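Local coordinates for 5-oxoprolinase subunit C (Escherichia coli, PDB 5DUD), which serves as a subunit of the enzyme that cleaves 5-oxoproline to L-glutamate, driven by hydrolysis of ATP to ADP and phosphate, at residues Arg173-Pro178 against His279-Ser284; Ile261-Met266 against Lys290-Gln295; Gly179-Glu184 against Tyr255-Cys260. All coordinates share one frame; numbering follows the deposited sequence.

Contact 1. Residues Arg173-Pro178 against His279-Ser284; sequences RIRALP and HFVQCS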
ATOM      1  N   ARG A 173     -20.742 -10.161   1.084  1.00 37.56           N
ATOM      2  CA  ARG A 173     -20.902  -9.553   2.412  1.00 37.56           C
ATOM      3  C   ARG A 173     -19.530  -9.461   3.095  1.00 40.45           C
ATOM      4  O   ARG A 173     -18.851 -10.478   3.227  1.00 39.66           O
ATOM      5  CB  ARG A 173     -21.899 -10.342   3.275  1.00 38.97           C
ATOM      6  CG  ARG A 173     -23.265 -10.470   2.613  1.00 51.96           C
ATOM      7  CD  ARG A 173     -24.404 -10.691   3.588  1.00 65.98           C
ATOM      8  NE  ARG A 173     -24.712  -9.505   4.393  1.00 78.12           N
ATOM      9  CZ  ARG A 173     -25.371  -8.425   3.969  1.00 94.66           C
ATOM     10  NH1 ARG A 173     -25.803  -8.345   2.712  1.00 82.60           N
ATOM     11  NH2 ARG A 173     -25.598  -7.411   4.798  1.00 82.91           N
ATOM     12  N   ILE A 174     -19.112  -8.245   3.485  1.00 36.61           N
ATOM     13  CA  ILE A 174     -17.801  -7.989   4.088  1.00 35.42           C
ATOM     14  C   ILE A 174     -17.974  -7.244   5.416  1.00 39.00           C
ATOM     15  O   ILE A 174     -18.612  -6.199   5.461  1.00 39.15           O
ATOM     16  CB  ILE A 174     -16.935  -7.199   3.059  1.00 38.05           C
ATOM     17  CG1 ILE A 174     -16.401  -8.148   1.953  1.00 38.03           C
ATOM     18  CG2 ILE A 174     -15.775  -6.441   3.720  1.00 38.26           C
ATOM     19  CD1 ILE A 174     -16.676  -7.687   0.571  1.00 45.33           C
ATOM     20  N   ARG A 175     -17.389  -7.779   6.488  1.00 34.87           N
ATOM     21  CA  ARG A 175     -17.473  -7.178   7.817  1.00 34.87           C
ATOM     22  C   ARG A 175     -16.541  -5.976   7.947  1.00 38.27           C
ATOM     23  O   ARG A 175     -15.330  -6.134   7.818  1.00 37.07           O
ATOM     24  CB  ARG A 175     -17.140  -8.216   8.896  1.00 34.76           C
ATOM     25  CG  ARG A 175     -18.249  -9.237   9.104  1.00 44.40           C
ATOM     26  CD  ARG A 175     -17.821 -10.370  10.016  1.00 51.88           C
ATOM     27  NE  ARG A 175     -16.861 -11.260   9.364  1.00 57.05           N
ATOM     28  CZ  ARG A 175     -16.298 -12.325   9.930  1.00 69.79           C
ATOM     29  NH1 ARG A 175     -16.603 -12.660  11.183  1.00 57.55           N
ATOM     30  NH2 ARG A 175     -15.436 -13.071   9.251  1.00 55.43           N
ATOM     31  N   ALA A 176     -17.102  -4.778   8.179  1.00 35.36           N
ATOM     32  CA  ALA A 176     -16.313  -3.558   8.364  1.00 34.90           C
ATOM     33  C   ALA A 176     -16.582  -2.975   9.744  1.00 39.24           C
ATOM     34  O   ALA A 176     -17.698  -3.081  10.249  1.00 39.67           O
ATOM     35  CB  ALA A 176     -16.630  -2.533   7.276  1.00 35.86           C
ATOM     36  N   LEU A 177     -15.545  -2.359  10.344  1.00 35.34           N
ATOM     37  CA  LEU A 177     -15.613  -1.710  11.654  1.00 35.71           C
ATOM     38  C   LEU A 177     -15.729  -0.195  11.457  1.00 39.90           C
ATOM     39  O   LEU A 177     -14.962   0.358  10.672  1.00 38.98           O
ATOM     40  CB  LEU A 177     -14.364  -2.038  12.499  1.00 35.33           C
ATOM     41  CG  LEU A 177     -14.475  -3.239  13.427  1.00 40.19           C
ATOM     42  CD1 LEU A 177     -13.118  -3.618  13.994  1.00 39.95           C
ATOM     43  CD2 LEU A 177     -15.410  -2.949  14.592  1.00 43.84           C
ATOM     44  N   PRO A 178     -16.635   0.508  12.163  1.00 37.37           N
ATOM     45  CA  PRO A 178     -16.758   1.959  11.950  1.00 37.70           C
ATOM     46  C   PRO A 178     -15.607   2.804  12.498  1.00 41.38           C
ATOM     47  O   PRO A 178     -14.983   2.445  13.494  1.00 41.01           O
ATOM     48  CB  PRO A 178     -18.044   2.311  12.716  1.00 40.64           C
ATOM     49  CG  PRO A 178     -18.176   1.270  13.757  1.00 45.03           C
ATOM     50  CD  PRO A 178     -17.626   0.020  13.146  1.00 39.69           C
ATOM     51  N   HIS A 279     -21.792  -5.687  -0.142  1.00 34.68           N
ATOM     52  CA  HIS A 279     -22.544  -5.317   1.064  1.00 34.63           C
ATOM     53  C   HIS A 279     -21.608  -5.237   2.257  1.00 36.19           C
ATOM     54  O   HIS A 279     -20.738  -6.093   2.417  1.00 34.47           O
ATOM     55  CB  HIS A 279     -23.665  -6.326   1.361  1.00 36.30           C
ATOM     56  CG  HIS A 279     -24.672  -6.465   0.260  1.00 40.82           C
ATOM     57  ND1 HIS A 279     -24.584  -7.484  -0.669  1.00 42.48           N
ATOM     58  CD2 HIS A 279     -25.760  -5.713  -0.021  1.00 43.82           C
ATOM     59  CE1 HIS A 279     -25.617  -7.327  -1.480  1.00 43.12           C
ATOM     60  NE2 HIS A 279     -26.357  -6.276  -1.125  1.00 44.35           N
ATOM     61  N   PHE A 280     -21.791  -4.221   3.108  1.00 32.69           N
ATOM     62  CA  PHE A 280     -20.988  -4.062   4.320  1.00 31.54           C
ATOM     63  C   PHE A 280     -21.801  -4.516   5.531  1.00 35.51           C
ATOM     64  O   PHE A 280     -22.987  -4.200   5.635  1.00 36.08           O
ATOM     65  CB  PHE A 280     -20.515  -2.614   4.498  1.00 33.25           C
ATOM     66  CG  PHE A 280     -19.483  -2.166   3.489  1.00 34.11           C
ATOM     67  CD1 PHE A 280     -18.193  -2.674   3.521  1.00 36.17           C
ATOM     68  CD2 PHE A 280     -19.783  -1.197   2.545  1.00 36.82           C
ATOM     69  CE1 PHE A 280     -17.236  -2.252   2.599  1.00 36.49           C
ATOM     70  CE2 PHE A 280     -18.824  -0.771   1.626  1.00 39.03           C
ATOM     71  CZ  PHE A 280     -17.557  -1.301   1.661  1.00 36.04           C
ATOM     72  N   VAL A 281     -21.160  -5.260   6.439  1.00 31.16           N
ATOM     73  CA  VAL A 281     -21.774  -5.762   7.667  1.00 31.39           C
ATOM     74  C   VAL A 281     -21.119  -5.043   8.853  1.00 34.78           C
ATOM     75  O   VAL A 281     -19.893  -4.989   8.925  1.00 33.42           O
ATOM     76  CB  VAL A 281     -21.619  -7.306   7.762  1.00 34.99           C
ATOM     77  CG1 VAL A 281     -21.995  -7.824   9.153  1.00 35.38           C
ATOM     78  CG2 VAL A 281     -22.440  -8.009   6.691  1.00 35.24           C
ATOM     79  N   GLN A 282     -21.918  -4.512   9.793  1.00 32.15           N
ATOM     80  CA  GLN A 282     -21.364  -3.838  10.979  1.00 31.78           C
ATOM     81  C   GLN A 282     -20.786  -4.887  11.939  1.00 35.55           C
ATOM     82  O   GLN A 282     -21.485  -5.830  12.321  1.00 35.68           O
ATOM     83  CB  GLN A 282     -22.421  -2.976  11.677  1.00 34.27           C
ATOM     84  CG  GLN A 282     -21.814  -1.920  12.607  1.00 44.72           C
ATOM     85  CD  GLN A 282     -22.809  -0.897  13.113  1.00 60.91           C
ATOM     86  OE1 GLN A 282     -23.900  -0.713  12.563  1.00 56.70           O
ATOM     87  NE2 GLN A 282     -22.438  -0.186  14.168  1.00 52.58           N
ATOM     88  N   CYS A 283     -19.500  -4.736  12.279  1.00 31.52           N
ATOM     89  CA  CYS A 283     -18.740  -5.689  13.065  1.00 31.07           C
ATOM     90  C   CYS A 283     -18.403  -5.142  14.452  1.00 35.70           C
ATOM     91  O   CYS A 283     -18.731  -4.005  14.787  1.00 35.66           O
ATOM     92  CB  CYS A 283     -17.472  -6.053  12.298  1.00 30.29           C
ATOM     93  SG  CYS A 283     -16.571  -7.469  12.977  1.00 33.78           S
ATOM     94  N   SER A 284     -17.721  -5.984  15.248  1.00 32.62           N
ATOM     95  CA  SER A 284     -17.252  -5.708  16.609  1.00 32.94           C
ATOM     96  C   SER A 284     -15.766  -6.098  16.745  1.00 36.42           C
ATOM     97  O   SER A 284     -15.266  -6.933  15.989  1.00 35.11           O
ATOM     98  CB  SER A 284     -18.113  -6.465  17.618  1.00 37.40           C
ATOM     99  OG  SER A 284     -17.415  -6.799  18.808  1.00 46.46           O
TER
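Phe280 meets Ile174 and Ala176 on one face of this parallel strand pair: its CD1 stands 4.1 Å from Ala176 CB and 4.5 Å from Ile174 CG2. Phe193 stacks on the same phenyl ring, Trp198 meets it at a slant, and Trp194 of helix 187-195 touches both Phe280 and Ala176, so the ring is packed in, although exposed Gln282 lies further along the same face. The strands are joined by backbone bonds from Ile174 N to His279 O, Val281 N to Ile174 O and Ala176 N to Val281 O; Cys283 N to Ala176 O, where the second strand has ended, is longer at 3.2 Å. The pairing joins the first and last strands of a seven-stranded mixed sheet, in keeping with the cyclophilin-like clan to which the carboxyltransferase domain family belongs. The other face is looser and partly open to solvent. There the Arg173 chain bends at chi3 (71°), and NE lies 3.6 Å from Val281 CG2. Its NH1 lies over one face of the His279 imidazole, 3.3 Å from CG, with the two planes 28° apart, while His279 ND1 is taken by Asn172. Arg175 runs beside Val281, CG to CG1 4.0 Å, before its guanidinium leads off to Asp265. Leu177 CD2 rests 3.5 Å from Cys283 O, just past the end of the second strand.

Contact 2. Residues Ile261-Met266 against Lys290-Gln295; sequences IIEADM and KARQDQ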
ATOM      1  N   ILE A 261     -12.276  -2.300   6.847  1.00 29.26           N
ATOM      2  CA  ILE A 261     -12.558  -3.717   6.612  1.00 28.72           C
ATOM      3  C   ILE A 261     -11.538  -4.563   7.386  1.00 31.96           C
ATOM      4  O   ILE A 261     -10.346  -4.237   7.408  1.00 31.28           O
ATOM      5  CB  ILE A 261     -12.555  -4.029   5.092  1.00 31.62           C
ATOM      6  CG1 ILE A 261     -13.674  -3.232   4.379  1.00 32.57           C
ATOM      7  CG2 ILE A 261     -12.721  -5.529   4.815  1.00 32.35           C
ATOM      8  CD1 ILE A 261     -13.343  -2.843   3.047  1.00 39.59           C
ATOM      9  N   ILE A 262     -12.024  -5.630   8.038  1.00 28.24           N
ATOM     10  CA  ILE A 262     -11.178  -6.505   8.853  1.00 27.53           C
ATOM     11  C   ILE A 262     -10.305  -7.379   7.948  1.00 30.23           C
ATOM     12  O   ILE A 262     -10.738  -7.770   6.865  1.00 29.51           O
ATOM     13  CB  ILE A 262     -11.997  -7.349   9.877  1.00 31.09           C
ATOM     14  CG1 ILE A 262     -12.957  -8.382   9.205  1.00 31.56           C
ATOM     15  CG2 ILE A 262     -12.752  -6.418  10.827  1.00 32.41           C
ATOM     16  CD1 ILE A 262     -13.564  -9.387  10.130  1.00 37.46           C
ATOM     17  N   GLU A 263      -9.076  -7.672   8.398  1.00 26.58           N
ATOM     18  CA  GLU A 263      -8.093  -8.469   7.649  1.00 26.07           C
ATOM     19  C   GLU A 263      -8.613  -9.872   7.251  1.00 29.44           C
ATOM     20  O   GLU A 263      -8.213 -10.378   6.205  1.00 28.65           O
ATOM     21  CB  GLU A 263      -6.799  -8.604   8.469  1.00 27.63           C
ATOM     22  CG  GLU A 263      -5.627  -9.214   7.715  1.00 39.13           C
ATOM     23  CD  GLU A 263      -4.296  -9.067   8.426  1.00 61.82           C
ATOM     24  OE1 GLU A 263      -3.703 -10.106   8.796  1.00 57.94           O
ATOM     25  OE2 GLU A 263      -3.852  -7.913   8.627  1.00 56.21           O
ATOM     26  N   ALA A 264      -9.511 -10.476   8.056  1.00 26.15           N
ATOM     27  CA  ALA A 264     -10.084 -11.790   7.748  1.00 26.11           C
ATOM     28  C   ALA A 264     -11.023 -11.754   6.523  1.00 29.52           C
ATOM     29  O   ALA A 264     -11.200 -12.791   5.890  1.00 29.19           O
ATOM     30  CB  ALA A 264     -10.840 -12.329   8.958  1.00 27.49           C
ATOM     31  N   ASP A 265     -11.617 -10.585   6.185  1.00 25.76           N
ATOM     32  CA  ASP A 265     -12.540 -10.440   5.048  1.00 25.58           C
ATOM     33  C   ASP A 265     -11.914  -9.723   3.840  1.00 28.49           C
ATOM     34  O   ASP A 265     -12.567  -9.632   2.799  1.00 28.03           O
ATOM     35  CB  ASP A 265     -13.813  -9.694   5.494  1.00 27.91           C
ATOM     36  CG  ASP A 265     -14.761 -10.575   6.285  1.00 37.46           C
ATOM     37  OD1 ASP A 265     -14.274 -11.448   7.038  1.00 37.64           O
ATOM     38  OD2 ASP A 265     -15.989 -10.391   6.154  1.00 44.24           O
ATOM     39  N   MET A 266     -10.663  -9.242   3.950  1.00 24.52           N
ATOM     40  CA  MET A 266      -9.988  -8.564   2.836  1.00 23.88           C
ATOM     41  C   MET A 266      -9.865  -9.450   1.594  1.00 27.49           C
ATOM     42  O   MET A 266      -9.888  -8.925   0.488  1.00 27.43           O
ATOM     43  CB  MET A 266      -8.579  -8.095   3.250  1.00 25.88           C
ATOM     44  CG  MET A 266      -8.569  -6.828   4.080  1.00 29.60           C
ATOM     45  SD  MET A 266      -9.137  -5.366   3.180  1.00 33.86           S
ATOM     46  CE  MET A 266      -7.803  -5.137   2.025  1.00 30.12           C
ATOM     47  N   LYS A 290     -11.355 -12.442  16.677  1.00 36.13           N
ATOM     48  CA  LYS A 290     -11.585 -13.894  16.643  1.00 36.37           C
ATOM     49  C   LYS A 290     -11.575 -14.382  15.190  1.00 39.82           C
ATOM     50  O   LYS A 290     -11.041 -15.454  14.915  1.00 39.60           O
ATOM     51  CB  LYS A 290     -12.907 -14.271  17.331  1.00 39.84           C
ATOM     52  N   ALA A 291     -12.133 -13.577  14.259  1.00 36.00           N
ATOM     53  CA  ALA A 291     -12.139 -13.897  12.826  1.00 35.42           C
ATOM     54  C   ALA A 291     -10.719 -13.872  12.252  1.00 38.60           C
ATOM     55  O   ALA A 291     -10.411 -14.665  11.361  1.00 37.90           O
ATOM     56  CB  ALA A 291     -13.021 -12.916  12.070  1.00 35.95           C
ATOM     57  N   ARG A 292      -9.859 -12.963  12.760  1.00 35.01           N
ATOM     58  CA  ARG A 292      -8.456 -12.862  12.343  1.00 34.39           C
ATOM     59  C   ARG A 292      -7.676 -14.077  12.848  1.00 38.65           C
ATOM     60  O   ARG A 292      -6.828 -14.598  12.123  1.00 37.94           O
ATOM     61  CB  ARG A 292      -7.812 -11.562  12.857  1.00 34.44           C
ATOM     62  CG  ARG A 292      -6.589 -11.129  12.054  1.00 44.47           C
ATOM     63  CD  ARG A 292      -5.417 -10.716  12.929  1.00 53.60           C
ATOM     64  NE  ARG A 292      -4.421  -9.945  12.177  1.00 60.46           N
ATOM     65  CZ  ARG A 292      -3.206  -9.627  12.619  1.00 73.78           C
ATOM     66  NH1 ARG A 292      -2.798 -10.017  13.821  1.00 60.58           N
ATOM     67  NH2 ARG A 292      -2.382  -8.919  11.852  1.00 60.86           N
ATOM     68  N   GLN A 293      -7.969 -14.533  14.088  1.00 35.92           N
ATOM     69  CA  GLN A 293      -7.335 -15.725  14.658  1.00 36.35           C
ATOM     70  C   GLN A 293      -7.743 -16.954  13.859  1.00 40.14           C
ATOM     71  O   GLN A 293      -6.874 -17.644  13.338  1.00 39.80           O
ATOM     72  CB  GLN A 293      -7.705 -15.923  16.141  1.00 38.57           C
ATOM     73  CG  GLN A 293      -6.964 -14.997  17.102  1.00 54.45           C
ATOM     74  CD  GLN A 293      -7.575 -14.909  18.492  1.00 74.48           C
ATOM     75  OE1 GLN A 293      -7.517 -13.859  19.136  1.00 70.21           O
ATOM     76  NE2 GLN A 293      -8.155 -15.988  19.017  1.00 66.41           N
ATOM     77  N   ASP A 294      -9.062 -17.184  13.698  1.00 36.53           N
ATOM     78  CA  ASP A 294      -9.617 -18.321  12.944  1.00 36.39           C
ATOM     79  C   ASP A 294      -8.935 -18.514  11.574  1.00 39.23           C
ATOM     80  O   ASP A 294      -8.690 -19.656  11.187  1.00 38.97           O
ATOM     81  CB  ASP A 294     -11.136 -18.154  12.736  1.00 38.34           C
ATOM     82  CG  ASP A 294     -11.991 -18.326  13.984  1.00 49.00           C
ATOM     83  OD1 ASP A 294     -11.425 -18.626  15.060  1.00 49.94           O
ATOM     84  OD2 ASP A 294     -13.222 -18.135  13.890  1.00 55.35           O
ATOM     85  N   GLN A 295      -8.603 -17.412  10.867  1.00 34.88           N
ATOM     86  CA  GLN A 295      -7.921 -17.486   9.571  1.00 34.15           C
ATOM     87  C   GLN A 295      -6.424 -17.776   9.767  1.00 38.09           C
ATOM     88  O   GLN A 295      -5.863 -18.563   9.010  1.00 37.48           O
ATOM     89  CB  GLN A 295      -8.128 -16.205   8.755  1.00 34.75           C
ATOM     90  CG  GLN A 295      -7.908 -16.420   7.261  1.00 48.41           C
ATOM     91  CD  GLN A 295      -8.283 -15.210   6.448  1.00 64.65           C
ATOM     92  OE1 GLN A 295      -9.380 -15.129   5.888  1.00 60.29           O
ATOM     93  NE2 GLN A 295      -7.378 -14.249   6.346  1.00 54.92           N
TER
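The loop 261-266 comes nearest to the helix at Ala264 and Arg292, whose CA atoms are 5.0 Å apart, just where the loop folds back on itself through the bond from Asp265 N to Ile262 O. Ala264 presses its methyl against the helix backbone, with CB 3.4 Å from Ala291 O and 3.8 Å from Ala291 CB. Ile262 reaches the same alanine from its branch tip, CD1 to Ala291 CB 4.1 Å. One turn further along the helix, the side chain of Gln295 extends toward Ala264. On the more exposed side Glu263 and Arg292 form a salt bridge. Glu263 has CG anti to the backbone N (chi1 -171°) and then runs straight, whereas the Arg292 chain bends at chi2. The two side chains meet at a slant, carboxylate and guanidinium planes 57° apart. The bond from Arg292 NE to Glu263 OE1 is weak, 3.5 Å long and far from straight, and Arg292 NH2 lies equally far from OE1, with OE2 at the edge of the guanidinium in its plane. Another protein chain also borders this corner: one of its acidic side chains accepts from Glu263 N, and an apolar side chain of that chain packs on Arg292. The small Ala264 methyl, set against the Ala291 carbonyl and methyl, lets loop and helix come close, while the long ion pair on the outer side probably adds mainly general electrostatic attraction and fixes the orientation of neither charged group firmly.

Contact 3. Residues Gly179-Glu184 against Tyr255-Cys260; sequences GPEYHE and YPRIAC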
ATOM      1  N   GLY A 179     -15.528   4.035  11.995  1.00 37.99           N
ATOM      2  CA  GLY A 179     -14.693   5.107  12.528  1.00 37.71           C
ATOM      3  C   GLY A 179     -13.286   5.075  12.022  1.00 40.30           C
ATOM      4  O   GLY A 179     -12.960   4.185  11.229  1.00 39.31           O
ATOM      5  N   PRO A 180     -12.396   6.028  12.369  1.00 36.37           N
ATOM      6  CA  PRO A 180     -12.433   7.207  13.275  1.00 36.82           C
ATOM      7  C   PRO A 180     -13.435   8.329  12.932  1.00 40.94           C
ATOM      8  O   PRO A 180     -13.990   8.895  13.867  1.00 41.39           O
ATOM      9  CB  PRO A 180     -10.994   7.755  13.184  1.00 38.30           C
ATOM     10  CG  PRO A 180     -10.176   6.602  12.730  1.00 41.78           C
ATOM     11  CD  PRO A 180     -11.055   5.835  11.816  1.00 37.00           C
ATOM     12  N   GLU A 181     -13.683   8.651  11.642  1.00 36.98           N
ATOM     13  CA  GLU A 181     -14.616   9.733  11.255  1.00 37.70           C
ATOM     14  C   GLU A 181     -16.045   9.218  10.954  1.00 41.90           C
ATOM     15  O   GLU A 181     -16.740   9.818  10.138  1.00 42.26           O
ATOM     16  CB  GLU A 181     -14.085  10.499  10.023  1.00 39.06           C
ATOM     17  CG  GLU A 181     -12.800  11.273  10.261  1.00 48.38           C
ATOM     18  CD  GLU A 181     -11.511  10.475  10.221  1.00 64.62           C
ATOM     19  OE1 GLU A 181     -11.472   9.453   9.504  1.00 58.79           O
ATOM     20  OE2 GLU A 181     -10.506  10.924  10.812  1.00 56.54           O
ATOM     21  N   TYR A 182     -16.530   8.201  11.672  1.00 38.15           N
ATOM     22  CA  TYR A 182     -17.869   7.634  11.441  1.00 38.42           C
ATOM     23  C   TYR A 182     -18.946   8.556  11.989  1.00 43.77           C
ATOM     24  O   TYR A 182     -20.012   8.655  11.388  1.00 44.12           O
ATOM     25  CB  TYR A 182     -17.979   6.246  12.088  1.00 39.00           C
ATOM     26  CG  TYR A 182     -19.325   5.564  11.989  1.00 41.26           C
ATOM     27  CD1 TYR A 182     -19.701   4.893  10.831  1.00 42.88           C
ATOM     28  CD2 TYR A 182     -20.153   5.454  13.100  1.00 42.81           C
ATOM     29  CE1 TYR A 182     -20.906   4.199  10.757  1.00 44.17           C
ATOM     30  CE2 TYR A 182     -21.360   4.762  13.038  1.00 44.27           C
ATOM     31  CZ  TYR A 182     -21.738   4.142  11.859  1.00 51.39           C
ATOM     32  OH  TYR A 182     -22.918   3.439  11.773  1.00 53.18           O
ATOM     33  N   HIS A 183     -18.653   9.261  13.101  1.00 40.80           N
ATOM     34  CA  HIS A 183     -19.606  10.161  13.744  1.00 42.00           C
ATOM     35  C   HIS A 183     -19.631  11.580  13.098  1.00 46.55           C
ATOM     36  O   HIS A 183     -20.263  12.478  13.657  1.00 47.46           O
ATOM     37  CB  HIS A 183     -19.328  10.218  15.256  1.00 42.92           C
ATOM     38  CG  HIS A 183     -19.451   8.872  15.911  1.00 45.68           C
ATOM     39  ND1 HIS A 183     -20.682   8.258  16.072  1.00 48.04           N
ATOM     40  CD2 HIS A 183     -18.489   8.046  16.386  1.00 46.32           C
ATOM     41  CE1 HIS A 183     -20.434   7.095  16.656  1.00 46.74           C
ATOM     42  NE2 HIS A 183     -19.129   6.926  16.865  1.00 46.06           N
ATOM     43  N   GLU A 184     -19.003  11.754  11.902  1.00 42.30           N
ATOM     44  CA  GLU A 184     -19.085  12.984  11.102  1.00 42.99           C
ATOM     45  C   GLU A 184     -20.140  12.879   9.972  1.00 47.62           C
ATOM     46  O   GLU A 184     -20.440  13.902   9.348  1.00 48.18           O
ATOM     47  CB  GLU A 184     -17.715  13.315  10.500  1.00 43.43           C
ATOM     48  CG  GLU A 184     -16.613  13.350  11.548  1.00 52.39           C
ATOM     49  CD  GLU A 184     -15.437  14.250  11.221  1.00 68.79           C
ATOM     50  OE1 GLU A 184     -15.060  14.336  10.031  1.00 61.13           O
ATOM     51  OE2 GLU A 184     -14.876  14.854  12.164  1.00 61.50           O
ATOM     52  N   TYR A 255      -8.175  12.196   3.845  1.00 34.67           N
ATOM     53  CA  TYR A 255      -9.611  12.047   3.578  1.00 34.75           C
ATOM     54  C   TYR A 255     -10.316  11.443   4.801  1.00 37.71           C
ATOM     55  O   TYR A 255      -9.707  10.655   5.530  1.00 36.31           O
ATOM     56  CB  TYR A 255      -9.870  11.163   2.343  1.00 35.56           C
ATOM     57  CG  TYR A 255      -9.549  11.803   1.009  1.00 38.10           C
ATOM     58  CD1 TYR A 255     -10.130  13.011   0.637  1.00 41.45           C
ATOM     59  CD2 TYR A 255      -8.780  11.138   0.061  1.00 38.28           C
ATOM     60  CE1 TYR A 255      -9.868  13.591  -0.602  1.00 43.00           C
ATOM     61  CE2 TYR A 255      -8.523  11.698  -1.188  1.00 39.80           C
ATOM     62  CZ  TYR A 255      -9.070  12.926  -1.518  1.00 48.74           C
ATOM     63  OH  TYR A 255      -8.812  13.470  -2.756  1.00 50.83           O
ATOM     64  N   PRO A 256     -11.606  11.775   5.034  1.00 34.62           N
ATOM     65  CA  PRO A 256     -12.304  11.223   6.207  1.00 34.18           C
ATOM     66  C   PRO A 256     -12.616   9.728   6.037  1.00 36.66           C
ATOM     67  O   PRO A 256     -13.202   9.336   5.030  1.00 36.25           O
ATOM     68  CB  PRO A 256     -13.577  12.071   6.298  1.00 37.21           C
ATOM     69  CG  PRO A 256     -13.808  12.556   4.927  1.00 42.32           C
ATOM     70  CD  PRO A 256     -12.471  12.697   4.274  1.00 37.34           C
ATOM     71  N   ARG A 257     -12.180   8.907   7.013  1.00 32.12           N
ATOM     72  CA  ARG A 257     -12.317   7.452   7.025  1.00 30.86           C
ATOM     73  C   ARG A 257     -13.609   7.030   7.746  1.00 35.33           C
ATOM     74  O   ARG A 257     -13.705   7.167   8.967  1.00 35.10           O
ATOM     75  CB  ARG A 257     -11.090   6.818   7.714  1.00 29.35           C
ATOM     76  CG  ARG A 257      -9.737   7.253   7.148  1.00 34.86           C
ATOM     77  CD  ARG A 257      -8.609   7.057   8.148  1.00 38.90           C
ATOM     78  NE  ARG A 257      -8.598   8.101   9.177  1.00 43.48           N
ATOM     79  CZ  ARG A 257      -7.668   8.236  10.121  1.00 55.93           C
ATOM     80  NH1 ARG A 257      -6.639   7.394  10.182  1.00 42.17           N
ATOM     81  NH2 ARG A 257      -7.755   9.221  11.009  1.00 43.12           N
ATOM     82  N   ILE A 258     -14.601   6.550   6.989  1.00 32.33           N
ATOM     83  CA  ILE A 258     -15.884   6.128   7.560  1.00 32.75           C
ATOM     84  C   ILE A 258     -15.797   4.734   8.202  1.00 36.59           C
ATOM     85  O   ILE A 258     -16.352   4.558   9.280  1.00 36.86           O
ATOM     86  CB  ILE A 258     -17.035   6.178   6.520  1.00 36.43           C
ATOM     87  CG1 ILE A 258     -18.404   6.054   7.229  1.00 37.67           C
ATOM     88  CG2 ILE A 258     -16.899   5.098   5.421  1.00 36.39           C
ATOM     89  CD1 ILE A 258     -19.569   6.269   6.355  1.00 45.11           C
ATOM     90  N   ALA A 259     -15.127   3.757   7.553  1.00 32.43           N
ATOM     91  CA  ALA A 259     -15.032   2.392   8.078  1.00 31.73           C
ATOM     92  C   ALA A 259     -13.714   1.725   7.700  1.00 34.76           C
ATOM     93  O   ALA A 259     -12.970   2.248   6.871  1.00 33.99           O
ATOM     94  CB  ALA A 259     -16.199   1.563   7.564  1.00 32.74           C
ATOM     95  N   CYS A 260     -13.415   0.587   8.336  1.00 31.18           N
ATOM     96  CA  CYS A 260     -12.205  -0.191   8.069  1.00 30.30           C
ATOM     97  C   CYS A 260     -12.572  -1.663   7.987  1.00 33.49           C
ATOM     98  O   CYS A 260     -13.152  -2.197   8.930  1.00 33.49           O
ATOM     99  CB  CYS A 260     -11.138   0.060   9.132  1.00 30.59           C
ATOM    100  SG  CYS A 260      -9.547  -0.738   8.784  1.00 33.69           S
TER
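Glu181 OE1 is gripped twice by Arg257: the backbone N comes from above the carboxylate plane at 2.6 Å, and NE, with OE1 slightly tilted from the guanidinium plane, meets its syn lone pair at 3.2 Å. OE2, lying in that plane, takes Arg257 NH2 at 3.2 Å on its own syn lone pair, which makes a side-on, two-nitrogen salt bridge with the planes only 19° apart. A bend at chi2 (80°) swings Glu181 CD into place, and Pro180, which follows a cis peptide bond, sets CG 3.9 Å above the centre of the guanidinium. An aromatic side chain of another protein chain packs on Pro180. Backbone bonds from Gly179 N to Ile258 O and from Glu181 N to Arg257 O fasten the turn to the strand, and Tyr182 adds CD1 against Ile258 CG1 at 4.0 Å, its hydroxyl bonded to Trp194. An alanine at Glu181 would probably leave Arg257 N, NE and NH2 without these carboxylate acceptors and the guanidinium freer to turn. The paired charges probably offset each other in this buried place, and the carboxylate fixes strand backbone and arginine side chain together.

Entering strand 173-178 from the N-terminal side, the chain runs straight into the turn 179-184, makes its way through the middle strands of the sheet, and returns at 255-260 to close contact 3. Strand 257-261 leads directly into loop 261-266, which opens contact 2. Before that contact closes, strand 277-282 pairs with 173-178 and completes contact 1; helix 285-302 then brings 290-295 back to the loop. Contact 3 is therefore nested within contact 1, contact 2 crosses contact 1, and contacts 3 and 2 stand in series. Strand 173-178 touches both strand 257-261, through a probable bond of Leu177 N to Cys260 O, and loop 261-266, from which contact 2 carries the link on to helix 285-302.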